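Long-range contact in tyrosine specific protein phosphatase (Trypanosoma cruzi, PDB 4AZ1), which probably removes phosphate from phosphotyrosine residues of proteins: residues Asn148-Tyr161 / Tyr173-Phe186. Numbering follows the deposited sequence.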
ATOM      1  N   ASN A 148      -3.708  -6.774  -2.219  1.00 58.94           N
ATOM      2  CA  ASN A 148      -4.859  -7.433  -1.611  1.00 54.29           C
ATOM      3  C   ASN A 148      -6.085  -7.441  -2.522  1.00 54.81           C
ATOM      4  O   ASN A 148      -7.203  -7.195  -2.066  1.00 56.19           O
ATOM      5  CB  ASN A 148      -5.203  -6.788  -0.263  1.00 56.23           C
ATOM      6  CG  ASN A 148      -4.096  -6.956   0.768  1.00 58.50           C
ATOM      7  OD1 ASN A 148      -3.414  -7.978   0.804  1.00 65.71           O
ATOM      8  ND2 ASN A 148      -3.918  -5.953   1.610  1.00 55.78           N
ATOM      9  N   CYS A 149      -5.856  -7.700  -3.809  1.00 50.55           N
ATOM     10  CA  CYS A 149      -6.913  -7.742  -4.824  1.00 61.63           C
ATOM     11  C   CYS A 149      -7.636  -6.413  -5.074  1.00 57.30           C
ATOM     12  O   CYS A 149      -8.673  -6.377  -5.753  1.00 59.02           O
ATOM     13  CB  CYS A 149      -7.907  -8.875  -4.537  1.00 72.05           C
ATOM     14  SG  CYS A 149      -7.143 -10.502  -4.718  1.00 77.99           S
ATOM     15  N   GLY A 150      -7.080  -5.334  -4.527  1.00 54.15           N
ATOM     16  CA  GLY A 150      -7.511  -3.990  -4.861  1.00 49.77           C
ATOM     17  C   GLY A 150      -8.606  -3.374  -4.012  1.00 48.19           C
ATOM     18  O   GLY A 150      -9.677  -3.953  -3.826  1.00 47.22           O
ATOM     19  N   LEU A 151      -8.337  -2.179  -3.500  1.00 41.44           N
ATOM     20  CA  LEU A 151      -9.368  -1.380  -2.844  1.00 43.29           C
ATOM     21  C   LEU A 151      -9.301   0.033  -3.393  1.00 44.34           C
ATOM     22  O   LEU A 151      -8.234   0.510  -3.808  1.00 42.78           O
ATOM     23  CB  LEU A 151      -9.180  -1.343  -1.325  1.00 44.30           C
ATOM     24  CG  LEU A 151      -9.362  -2.626  -0.505  1.00 57.44           C
ATOM     25  CD1 LEU A 151      -8.028  -3.147   0.026  1.00 66.79           C
ATOM     26  CD2 LEU A 151     -10.327  -2.390   0.646  1.00 51.66           C
ATOM     27  N   THR A 152     -10.443   0.701  -3.408  1.00 39.05           N
ATOM     28  CA  THR A 152     -10.482   2.106  -3.757  1.00 36.88           C
ATOM     29  C   THR A 152     -10.976   2.835  -2.521  1.00 43.12           C
ATOM     30  O   THR A 152     -11.866   2.345  -1.819  1.00 48.12           O
ATOM     31  CB  THR A 152     -11.414   2.347  -4.949  1.00 40.45           C
ATOM     32  OG1 THR A 152     -10.879   1.691  -6.109  1.00 52.17           O
ATOM     33  CG2 THR A 152     -11.578   3.844  -5.238  1.00 39.31           C
ATOM     34  N   ILE A 153     -10.380   3.982  -2.222  1.00 41.03           N
ATOM     35  CA  ILE A 153     -10.876   4.822  -1.135  1.00 32.24           C
ATOM     36  C   ILE A 153     -11.197   6.222  -1.691  1.00 42.16           C
ATOM     37  O   ILE A 153     -10.417   6.793  -2.472  1.00 36.18           O
ATOM     38  CB  ILE A 153      -9.897   4.817   0.076  1.00 37.36           C
ATOM     39  CG1 ILE A 153     -10.391   5.732   1.204  1.00 30.10           C
ATOM     40  CG2 ILE A 153      -8.509   5.185  -0.349  1.00 40.36           C
ATOM     41  CD1 ILE A 153      -9.497   5.644   2.475  1.00 35.07           C
ATOM     42  N   SER A 154     -12.364   6.752  -1.329  1.00 36.42           N
ATOM     43  CA  SER A 154     -12.868   7.960  -1.972  1.00 32.18           C
ATOM     44  C   SER A 154     -13.378   8.945  -0.949  1.00 32.62           C
ATOM     45  O   SER A 154     -13.751   8.566   0.168  1.00 38.47           O
ATOM     46  CB  SER A 154     -14.029   7.636  -2.923  1.00 39.98           C
ATOM     47  OG  SER A 154     -13.743   6.521  -3.734  1.00 54.91           O
ATOM     48  N   GLU A 155     -13.420  10.214  -1.340  1.00 39.84           N
ATOM     49  CA  GLU A 155     -14.050  11.229  -0.519  1.00 49.38           C
ATOM     50  C   GLU A 155     -15.563  11.036  -0.621  1.00 43.40           C
ATOM     51  O   GLU A 155     -16.079  10.821  -1.708  1.00 41.78           O
ATOM     52  CB  GLU A 155     -13.646  12.628  -0.989  1.00 54.56           C
ATOM     53  CG  GLU A 155     -14.273  13.744  -0.154  1.00 69.86           C
ATOM     54  CD  GLU A 155     -13.597  15.093  -0.337  1.00 71.91           C
ATOM     55  OE1 GLU A 155     -12.727  15.214  -1.239  1.00 75.06           O
ATOM     56  OE2 GLU A 155     -13.945  16.027   0.431  1.00 55.01           O
ATOM     57  N   ASP A 156     -16.262  11.071   0.510  1.00 42.18           N
ATOM     58  CA  ASP A 156     -17.718  10.931   0.500  1.00 44.92           C
ATOM     59  C   ASP A 156     -18.328  12.105  -0.265  1.00 48.13           C
ATOM     60  O   ASP A 156     -18.163  13.261   0.137  1.00 46.46           O
ATOM     61  CB  ASP A 156     -18.254  10.864   1.937  1.00 57.13           C
ATOM     62  CG  ASP A 156     -19.729  10.458   2.010  1.00 64.13           C
ATOM     63  OD1 ASP A 156     -20.547  10.923   1.171  1.00 53.81           O
ATOM     64  OD2 ASP A 156     -20.068   9.674   2.929  1.00 68.19           O
ATOM     65  N   PRO A 157     -19.014  11.813  -1.391  1.00 54.19           N
ATOM     66  CA  PRO A 157     -19.558  12.860  -2.268  1.00 61.64           C
ATOM     67  C   PRO A 157     -20.576  13.752  -1.569  1.00 64.61           C
ATOM     68  O   PRO A 157     -20.796  14.883  -2.010  1.00 63.50           O
ATOM     69  CB  PRO A 157     -20.279  12.070  -3.375  1.00 61.80           C
ATOM     70  CG  PRO A 157     -19.663  10.723  -3.362  1.00 67.79           C
ATOM     71  CD  PRO A 157     -19.211  10.460  -1.947  1.00 53.89           C
ATOM     72  N   GLY A 158     -21.203  13.245  -0.514  1.00 60.37           N
ATOM     73  CA  GLY A 158     -22.263  13.988   0.140  1.00 65.66           C
ATOM     74  C   GLY A 158     -21.843  14.508   1.498  1.00 67.89           C
ATOM     75  O   GLY A 158     -22.687  14.842   2.330  1.00 68.31           O
ATOM     76  N   LYS A 159     -20.534  14.578   1.724  1.00 58.98           N
ATOM     77  CA  LYS A 159     -20.018  15.052   2.997  1.00 54.49           C
ATOM     78  C   LYS A 159     -18.548  15.445   2.857  1.00 51.26           C
ATOM     79  O   LYS A 159     -17.672  14.583   2.865  1.00 44.13           O
ATOM     80  CB  LYS A 159     -20.187  13.954   4.049  1.00 61.02           C
ATOM     81  CG  LYS A 159     -20.363  14.450   5.467  1.00 67.54           C
ATOM     82  CD  LYS A 159     -20.778  13.307   6.381  1.00 74.36           C
ATOM     83  CE  LYS A 159     -20.902  13.774   7.821  1.00 74.09           C
ATOM     84  NZ  LYS A 159     -21.175  12.637   8.740  1.00 77.44           N
ATOM     85  N   ALA A 160     -18.281  16.747   2.745  1.00 50.65           N
ATOM     86  CA  ALA A 160     -16.921  17.257   2.519  1.00 52.93           C
ATOM     87  C   ALA A 160     -15.988  17.164   3.738  1.00 56.73           C
ATOM     88  O   ALA A 160     -16.446  17.070   4.887  1.00 48.80           O
ATOM     89  CB  ALA A 160     -16.977  18.688   2.009  1.00 55.64           C
ATOM     90  N   TYR A 161     -14.681  17.202   3.478  1.00 52.22           N
ATOM     91  CA  TYR A 161     -13.680  17.215   4.545  1.00 56.03           C
ATOM     92  C   TYR A 161     -13.927  18.429   5.431  1.00 53.49           C
ATOM     93  O   TYR A 161     -14.235  19.504   4.922  1.00 49.44           O
ATOM     94  CB  TYR A 161     -12.275  17.364   3.966  1.00 50.02           C
ATOM     95  CG  TYR A 161     -11.647  16.128   3.354  1.00 47.53           C
ATOM     96  CD1 TYR A 161     -12.343  14.928   3.245  1.00 43.88           C
ATOM     97  CD2 TYR A 161     -10.339  16.176   2.872  1.00 37.98           C
ATOM     98  CE1 TYR A 161     -11.744  13.800   2.674  1.00 46.19           C
ATOM     99  CE2 TYR A 161      -9.731  15.064   2.299  1.00 39.40           C
ATOM    100  CZ  TYR A 161     -10.439  13.879   2.199  1.00 46.03           C
ATOM    101  OH  TYR A 161      -9.834  12.776   1.631  1.00 36.02           O
ATOM    102  N   TYR A 173     -14.451  12.210   5.634  1.00 34.50           N
ATOM    103  CA  TYR A 173     -15.505  11.209   5.520  1.00 37.34           C
ATOM    104  C   TYR A 173     -15.225  10.439   4.237  1.00 35.20           C
ATOM    105  O   TYR A 173     -15.190  11.005   3.137  1.00 39.03           O
ATOM    106  CB  TYR A 173     -16.905  11.876   5.539  1.00 40.51           C
ATOM    107  CG  TYR A 173     -17.067  12.749   6.768  1.00 40.79           C
ATOM    108  CD1 TYR A 173     -17.405  12.193   8.004  1.00 38.75           C
ATOM    109  CD2 TYR A 173     -16.828  14.117   6.710  1.00 40.57           C
ATOM    110  CE1 TYR A 173     -17.515  12.983   9.144  1.00 39.68           C
ATOM    111  CE2 TYR A 173     -16.947  14.912   7.834  1.00 45.97           C
ATOM    112  CZ  TYR A 173     -17.286  14.338   9.050  1.00 52.77           C
ATOM    113  OH  TYR A 173     -17.402  15.124  10.171  1.00 59.63           O
ATOM    114  N   LEU A 174     -15.010   9.143   4.397  1.00 39.12           N
ATOM    115  CA  LEU A 174     -14.408   8.337   3.354  1.00 39.43           C
ATOM    116  C   LEU A 174     -15.278   7.136   2.993  1.00 39.66           C
ATOM    117  O   LEU A 174     -16.118   6.686   3.786  1.00 43.91           O
ATOM    118  CB  LEU A 174     -13.007   7.888   3.812  1.00 34.74           C
ATOM    119  CG  LEU A 174     -12.014   9.040   4.030  1.00 37.61           C
ATOM    120  CD1 LEU A 174     -10.785   8.599   4.823  1.00 34.23           C
ATOM    121  CD2 LEU A 174     -11.589   9.647   2.681  1.00 43.39           C
ATOM    122  N   ILE A 175     -15.091   6.634   1.781  1.00 39.42           N
ATOM    123  CA  ILE A 175     -15.780   5.430   1.347  1.00 38.96           C
ATOM    124  C   ILE A 175     -14.764   4.420   0.823  1.00 36.75           C
ATOM    125  O   ILE A 175     -14.018   4.709  -0.124  1.00 40.71           O
ATOM    126  CB  ILE A 175     -16.851   5.748   0.267  1.00 37.24           C
ATOM    127  CG1 ILE A 175     -17.881   6.748   0.813  1.00 42.88           C
ATOM    128  CG2 ILE A 175     -17.551   4.485  -0.171  1.00 42.38           C
ATOM    129  CD1 ILE A 175     -18.960   7.161  -0.208  1.00 45.76           C
ATOM    130  N   LEU A 176     -14.709   3.251   1.456  1.00 34.72           N
ATOM    131  CA  LEU A 176     -13.860   2.161   0.980  1.00 37.95           C
ATOM    132  C   LEU A 176     -14.685   1.221   0.130  1.00 51.19           C
ATOM    133  O   LEU A 176     -15.812   0.862   0.513  1.00 46.24           O
ATOM    134  CB  LEU A 176     -13.267   1.388   2.156  1.00 44.37           C
ATOM    135  CG  LEU A 176     -11.932   1.903   2.677  1.00 48.63           C
ATOM    136  CD1 LEU A 176     -11.574   1.243   4.010  1.00 42.64           C
ATOM    137  CD2 LEU A 176     -10.870   1.623   1.638  1.00 50.29           C
ATOM    138  N   GLN A 177     -14.141   0.820  -1.021  1.00 44.04           N
ATOM    139  CA  GLN A 177     -14.840  -0.126  -1.872  1.00 47.57           C
ATOM    140  C   GLN A 177     -13.912  -1.151  -2.539  1.00 55.27           C
ATOM    141  O   GLN A 177     -12.791  -0.818  -2.942  1.00 51.02           O
ATOM    142  CB  GLN A 177     -15.650   0.618  -2.939  1.00 50.49           C
ATOM    143  CG  GLN A 177     -16.803  -0.217  -3.492  1.00 66.56           C
ATOM    144  CD  GLN A 177     -17.628   0.528  -4.533  1.00 78.73           C
ATOM    145  OE1 GLN A 177     -17.403   1.714  -4.790  1.00 85.71           O
ATOM    146  NE2 GLN A 177     -18.585  -0.169  -5.140  1.00 73.53           N
ATOM    147  N   ARG A 178     -14.388  -2.397  -2.630  1.00 49.38           N
ATOM    148  CA  ARG A 178     -13.781  -3.428  -3.474  1.00 55.90           C
ATOM    149  C   ARG A 178     -14.763  -3.681  -4.599  1.00 59.78           C
ATOM    150  O   ARG A 178     -15.970  -3.507  -4.416  1.00 63.77           O
ATOM    151  CB  ARG A 178     -13.576  -4.750  -2.721  1.00 54.46           C
ATOM    152  CG  ARG A 178     -12.881  -4.651  -1.373  1.00 62.44           C
ATOM    153  CD  ARG A 178     -12.574  -6.041  -0.813  1.00 68.52           C
ATOM    154  NE  ARG A 178     -11.277  -6.533  -1.271  1.00 74.23           N
ATOM    155  CZ  ARG A 178     -10.176  -6.534  -0.527  1.00 75.38           C
ATOM    156  NH1 ARG A 178     -10.210  -6.087   0.720  1.00 75.01           N
ATOM    157  NH2 ARG A 178      -9.039  -6.991  -1.024  1.00 84.67           N
ATOM    158  N   ALA A 179     -14.266  -4.103  -5.757  1.00 65.06           N
ATOM    159  CA  ALA A 179     -15.151  -4.366  -6.891  1.00 66.75           C
ATOM    160  C   ALA A 179     -16.170  -5.465  -6.591  1.00 65.43           C
ATOM    161  O   ALA A 179     -15.835  -6.493  -5.991  1.00 66.71           O
ATOM    162  CB  ALA A 179     -14.348  -4.707  -8.133  1.00 71.83           C
ATOM    163  N   ASP A 180     -17.413  -5.223  -7.008  1.00 64.07           N
ATOM    164  CA  ASP A 180     -18.522  -6.162  -6.827  1.00 71.93           C
ATOM    165  C   ASP A 180     -18.837  -6.471  -5.357  1.00 73.76           C
ATOM    166  O   ASP A 180     -19.405  -7.522  -5.043  1.00 77.42           O
ATOM    167  CB  ASP A 180     -18.284  -7.452  -7.628  1.00 90.12           C
ATOM    168  CG  ASP A 180     -17.918  -7.182  -9.081  1.00103.19           C
ATOM    169  OD1 ASP A 180     -18.388  -6.166  -9.642  1.00104.61           O
ATOM    170  OD2 ASP A 180     -17.153  -7.983  -9.662  1.00108.22           O
ATOM    171  N   GLU A 181     -18.473  -5.555  -4.461  1.00 58.87           N
ATOM    172  CA  GLU A 181     -18.836  -5.679  -3.056  1.00 64.96           C
ATOM    173  C   GLU A 181     -19.421  -4.364  -2.542  1.00 60.63           C
ATOM    174  O   GLU A 181     -19.155  -3.305  -3.109  1.00 55.58           O
ATOM    175  CB  GLU A 181     -17.630  -6.122  -2.211  1.00 69.49           C
ATOM    176  CG  GLU A 181     -17.147  -7.537  -2.515  1.00 80.53           C
ATOM    177  CD  GLU A 181     -16.217  -8.087  -1.446  1.00 89.41           C
ATOM    178  OE1 GLU A 181     -16.420  -7.775  -0.251  1.00 85.67           O
ATOM    179  OE2 GLU A 181     -15.283  -8.837  -1.802  1.00 97.23           O
ATOM    180  N   PRO A 182     -20.241  -4.423  -1.479  1.00 63.59           N
ATOM    181  CA  PRO A 182     -20.852  -3.179  -0.996  1.00 60.36           C
ATOM    182  C   PRO A 182     -19.828  -2.213  -0.400  1.00 55.36           C
ATOM    183  O   PRO A 182     -18.890  -2.646   0.279  1.00 56.49           O
ATOM    184  CB  PRO A 182     -21.841  -3.660   0.074  1.00 70.95           C
ATOM    185  CG  PRO A 182     -21.372  -5.025   0.458  1.00 75.75           C
ATOM    186  CD  PRO A 182     -20.774  -5.608  -0.782  1.00 71.46           C
ATOM    187  N   PRO A 183     -19.994  -0.909  -0.682  1.00 47.23           N
ATOM    188  CA  PRO A 183     -19.096   0.120  -0.143  1.00 50.23           C
ATOM    189  C   PRO A 183     -19.177   0.210   1.381  1.00 50.77           C
ATOM    190  O   PRO A 183     -20.197  -0.157   1.967  1.00 55.65           O
ATOM    191  CB  PRO A 183     -19.603   1.419  -0.785  1.00 52.23           C
ATOM    192  CG  PRO A 183     -21.008   1.114  -1.278  1.00 62.51           C
ATOM    193  CD  PRO A 183     -21.033  -0.354  -1.576  1.00 59.06           C
ATOM    194  N   HIS A 184     -18.103   0.675   2.011  1.00 44.69           N
ATOM    195  CA  HIS A 184     -18.092   0.876   3.451  1.00 39.55           C
ATOM    196  C   HIS A 184     -17.645   2.295   3.781  1.00 48.99           C
ATOM    197  O   HIS A 184     -16.529   2.704   3.425  1.00 46.89           O
ATOM    198  CB  HIS A 184     -17.175  -0.135   4.152  1.00 43.93           C
ATOM    199  CG  HIS A 184     -16.979   0.142   5.615  1.00 45.88           C
ATOM    200  ND1 HIS A 184     -17.965  -0.081   6.555  1.00 51.42           N
ATOM    201  CD2 HIS A 184     -15.921   0.637   6.298  1.00 42.68           C
ATOM    202  CE1 HIS A 184     -17.521   0.260   7.750  1.00 50.72           C
ATOM    203  NE2 HIS A 184     -16.282   0.699   7.626  1.00 45.65           N
ATOM    204  N   LYS A 185     -18.516   3.041   4.457  1.00 42.00           N
ATOM    205  CA  LYS A 185     -18.204   4.403   4.881  1.00 41.10           C
ATOM    206  C   LYS A 185     -17.495   4.393   6.227  1.00 43.34           C
ATOM    207  O   LYS A 185     -17.804   3.577   7.092  1.00 46.58           O
ATOM    208  CB  LYS A 185     -19.482   5.230   4.999  1.00 45.90           C
ATOM    209  CG  LYS A 185     -20.217   5.418   3.681  1.00 44.96           C
ATOM    210  CD  LYS A 185     -21.440   6.300   3.853  1.00 57.46           C
ATOM    211  CE  LYS A 185     -22.095   6.570   2.507  1.00 65.42           C
ATOM    212  NZ  LYS A 185     -23.235   7.514   2.631  1.00 76.34           N
ATOM    213  N   PHE A 186     -16.534   5.293   6.395  1.00 42.37           N
ATOM    214  CA  PHE A 186     -15.911   5.495   7.694  1.00 41.58           C
ATOM    215  C   PHE A 186     -15.394   6.927   7.815  1.00 46.95           C
ATOM    216  O   PHE A 186     -15.259   7.648   6.810  1.00 45.15           O
ATOM    217  CB  PHE A 186     -14.808   4.449   7.959  1.00 37.01           C
ATOM    218  CG  PHE A 186     -13.497   4.733   7.265  1.00 41.99           C
ATOM    219  CD1 PHE A 186     -13.305   4.384   5.935  1.00 44.15           C
ATOM    220  CD2 PHE A 186     -12.447   5.338   7.956  1.00 44.66           C
ATOM    221  CE1 PHE A 186     -12.091   4.635   5.297  1.00 38.30           C
ATOM    222  CE2 PHE A 186     -11.224   5.597   7.333  1.00 32.01           C
ATOM    223  CZ  PHE A 186     -11.047   5.237   5.998  1.00 41.11           C
TER
HETATM  224  O   HOH W   1     -14.401   4.179  -2.708  1.00 49.44           O
HETATM  225  O   HOH W   2     -18.027   8.732   4.920  1.00 44.89           O
HETATM  226  O   HOH W   3     -15.228  13.768   3.082  1.00 43.20           O
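Thr152 and Ser154 pair with Gln177 and Ile175 across two antiparallel strands of a beta hairpin, in the mixed sheet of the phosphatase domain. Both are hydrogen-bonded pairs: Thr152 N reaches Gln177 O at 2.8 Å, nearly straight (172°), and Ser154 O accepts from Ile175 N at 2.9 Å. Asp156 N continues the series to Tyr173 O, after which the first strand breaks into a type I turn from Asp156 to Lys159, its start braced by an Asx turn in which Asp156 OD1 accepts from Gly158 N. The turn brings Lys159 back over Tyr173. Its extended chain slants across one face of the ring, CE over the centre and 3.7 Å from the centroid in a CH-pi contact, NZ farther off centre in a cation-pi interaction, while Ala160 O meets the ring edge. Water bridges Lys159 O and Tyr173 O; another links Ser154 OG, which is also hydrogen-bonded to Ser142 OG, to Ile175 O.

The two sheet faces differ in character. On one, buried and apolar, Ile153 sets CB 3.7 Å from Leu176 CD2, and its CG1, anti to the backbone N (chi1 178°), carries CD1 to the edge of the Phe186 ring, 3.9 Å from CZ. The other, partly exposed, mixes Thr152, Ser154 and Gln177 with apolar Ile175, whose CD1 lies 3.7 Å from Pro157 CD.

Strand 151-164 is flanked by strand 142-145 and strand 169-177, the latter followed by 184-191; helix 101-110 touches Leu176 and Arg178, and Phe127 of the second subunit packs on Thr152 and Gln177.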